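Local coordinates for adhesin competence repressor (Streptococcus pyogenes serotype M3, PDB 5JLU), which acts as a zinc-responsive MarR-family transcription regulator that binds DNA and zinc, at residues L50-T56 and V95-L100. Sequence-based numbering, arbitrary orientation.
Sequences LSQQRLT and VTYFEL
This contact belongs to the winged helix-turn-helix DNA-binding domain of the MarR family. The loop leaving helix 41-52, with the short strand 55-56, lies along wing strand 96-100. L55 O accepts the one direct hydrogen bond between the two segments, from F98 N at 3.2 Å. The bond is nearly straight (167° at the hydrogen), and its donor is tilted out of the carbonyl plane. Y97 CA also faces L55 O in a CA-H...O contact.

R54 reaches across Y97 and lays its guanidinium over one face of the ring. R54 CZ is 4.5 Å from the ring centroid and off-centre, with the two planes 29° apart. This is an offset cation-pi stack. A bend at chi3 (-34°) in R54 turns the group onto the ring. V95 CG1 covers the opposite ring face toward its rim, and T56 CG2 meets V95 CG1 at 3.5 Å. E99 runs beside R54, its OE2 3.3 Å from R54 CD. The charged atoms are not in contact, R54 NE to E99 OE2 being 4.7 Å, so there is no salt bridge, though the opposite charges may still attract.

On helix 41-52, L50 CB packs tightly on L100 CD1 (3.4 Å). L50 CD1 touches F98 CB at 3.8 Å. One water accepts from L100 N and donates to L50 O, bridging the backbones.

T56 is the N-cap of helix 57-64, its OG1 bonded to D59 N. Strand 96-100 pairs on its other edge with strand 84-88, where L84 touches both L50 and L100. L100 also meets K105 and A108 of helix 105-127, which carries zinc ligands H111 and H115.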
# COMPACT_ATOMS: atom_id res chain seq x y z
N LEU A 50 5.00 -11.68 -15.83
CA LEU A 50 4.90 -12.10 -17.24
C LEU A 50 6.13 -11.75 -18.06
O LEU A 50 6.44 -12.48 -19.00
CB LEU A 50 3.63 -11.55 -17.93
CG LEU A 50 2.39 -12.23 -17.43
CD1 LEU A 50 1.14 -11.51 -17.93
CD2 LEU A 50 2.41 -13.73 -17.73
N SER A 51 6.86 -10.70 -17.69
CA SER A 51 8.06 -10.28 -18.39
C SER A 51 9.19 -11.32 -18.28
O SER A 51 10.06 -11.36 -19.11
CB SER A 51 8.61 -8.94 -17.83
OG SER A 51 9.17 -9.19 -16.53
N GLN A 52 9.14 -12.21 -17.32
CA GLN A 52 10.12 -13.28 -17.26
C GLN A 52 9.68 -14.69 -17.65
O GLN A 52 10.52 -15.51 -17.96
CB GLN A 52 10.78 -13.29 -15.90
CG GLN A 52 9.88 -13.69 -14.77
CD GLN A 52 10.00 -12.79 -13.55
OE1 GLN A 52 10.30 -11.59 -13.66
NE2 GLN A 52 9.73 -13.36 -12.36
N GLN A 53 8.39 -14.99 -17.68
CA GLN A 53 7.87 -16.23 -18.32
C GLN A 53 6.38 -16.11 -18.60
O GLN A 53 5.65 -15.36 -17.91
CB GLN A 53 8.10 -17.46 -17.43
CG GLN A 53 7.46 -17.33 -16.07
CD GLN A 53 8.06 -18.26 -15.03
OE1 GLN A 53 8.12 -19.48 -15.26
NE2 GLN A 53 8.50 -17.70 -13.89
N ARG A 54 5.92 -16.82 -19.63
CA ARG A 54 4.50 -16.96 -19.88
C ARG A 54 3.85 -17.68 -18.68
O ARG A 54 4.46 -18.58 -18.06
CB ARG A 54 4.24 -17.71 -21.20
CG ARG A 54 4.69 -16.98 -22.49
CD ARG A 54 4.35 -17.79 -23.79
NE ARG A 54 4.47 -19.22 -23.49
CZ ARG A 54 3.77 -20.22 -24.02
NH1 ARG A 54 3.99 -21.47 -23.57
NH2 ARG A 54 2.88 -20.02 -24.99
N LEU A 55 2.64 -17.22 -18.28
CA LEU A 55 1.94 -17.83 -17.13
C LEU A 55 0.47 -17.78 -17.38
O LEU A 55 -0.02 -16.98 -18.20
CB LEU A 55 2.26 -17.12 -15.77
CG LEU A 55 3.70 -16.98 -15.24
CD1 LEU A 55 3.85 -15.85 -14.19
CD2 LEU A 55 4.20 -18.30 -14.65
N THR A 56 -0.24 -18.58 -16.60
CA THR A 56 -1.68 -18.56 -16.63
C THR A 56 -2.26 -17.62 -15.60
O THR A 56 -1.59 -17.18 -14.66
CB THR A 56 -2.26 -19.98 -16.33
OG1 THR A 56 -1.72 -20.48 -15.09
CG2 THR A 56 -1.90 -20.93 -17.43
N VAL A 95 -6.35 -23.86 -21.42
CA VAL A 95 -5.27 -23.10 -20.79
C VAL A 95 -4.94 -21.93 -21.65
O VAL A 95 -4.70 -22.06 -22.83
CB VAL A 95 -4.01 -24.00 -20.54
CG1 VAL A 95 -2.87 -23.22 -19.95
CG2 VAL A 95 -4.35 -25.15 -19.59
N THR A 96 -4.95 -20.75 -21.05
CA THR A 96 -4.49 -19.55 -21.73
C THR A 96 -3.25 -18.98 -21.03
O THR A 96 -3.29 -18.74 -19.81
CB THR A 96 -5.53 -18.44 -21.76
OG1 THR A 96 -6.71 -18.97 -22.32
CG2 THR A 96 -5.07 -17.28 -22.62
N TYR A 97 -2.26 -18.67 -21.85
CA TYR A 97 -1.01 -18.02 -21.45
C TYR A 97 -1.02 -16.58 -21.93
O TYR A 97 -1.41 -16.26 -23.07
CB TYR A 97 0.15 -18.70 -22.13
CG TYR A 97 0.41 -20.06 -21.57
CD1 TYR A 97 0.80 -20.24 -20.23
CD2 TYR A 97 0.21 -21.19 -22.35
CE1 TYR A 97 1.01 -21.53 -19.70
CE2 TYR A 97 0.42 -22.48 -21.82
CZ TYR A 97 0.81 -22.64 -20.52
OH TYR A 97 0.97 -23.93 -20.07
N PHE A 98 -0.54 -15.70 -21.06
CA PHE A 98 -0.43 -14.32 -21.35
C PHE A 98 1.00 -13.91 -21.54
O PHE A 98 1.95 -14.49 -20.97
CB PHE A 98 -1.14 -13.51 -20.27
CG PHE A 98 -2.64 -13.68 -20.34
CD1 PHE A 98 -3.36 -13.04 -21.32
CD2 PHE A 98 -3.28 -14.52 -19.49
CE1 PHE A 98 -4.74 -13.21 -21.43
CE2 PHE A 98 -4.65 -14.71 -19.60
CZ PHE A 98 -5.37 -14.05 -20.54
N GLU A 99 1.16 -12.99 -22.45
CA GLU A 99 2.45 -12.34 -22.60
C GLU A 99 2.33 -10.90 -23.02
O GLU A 99 1.29 -10.43 -23.50
CB GLU A 99 3.29 -13.12 -23.59
CG GLU A 99 2.88 -12.98 -25.02
CD GLU A 99 3.51 -14.06 -25.92
OE1 GLU A 99 3.23 -13.95 -27.13
OE2 GLU A 99 4.26 -14.97 -25.45
N LEU A 100 3.43 -10.22 -22.80
CA LEU A 100 3.49 -8.79 -22.97
C LEU A 100 3.47 -8.43 -24.47
O LEU A 100 4.10 -9.12 -25.28
CB LEU A 100 4.81 -8.30 -22.34
CG LEU A 100 4.80 -7.80 -20.87
CD1 LEU A 100 4.35 -8.87 -19.91
CD2 LEU A 100 6.19 -7.29 -20.52
O HOH W 1 5.89 -11.58 -21.96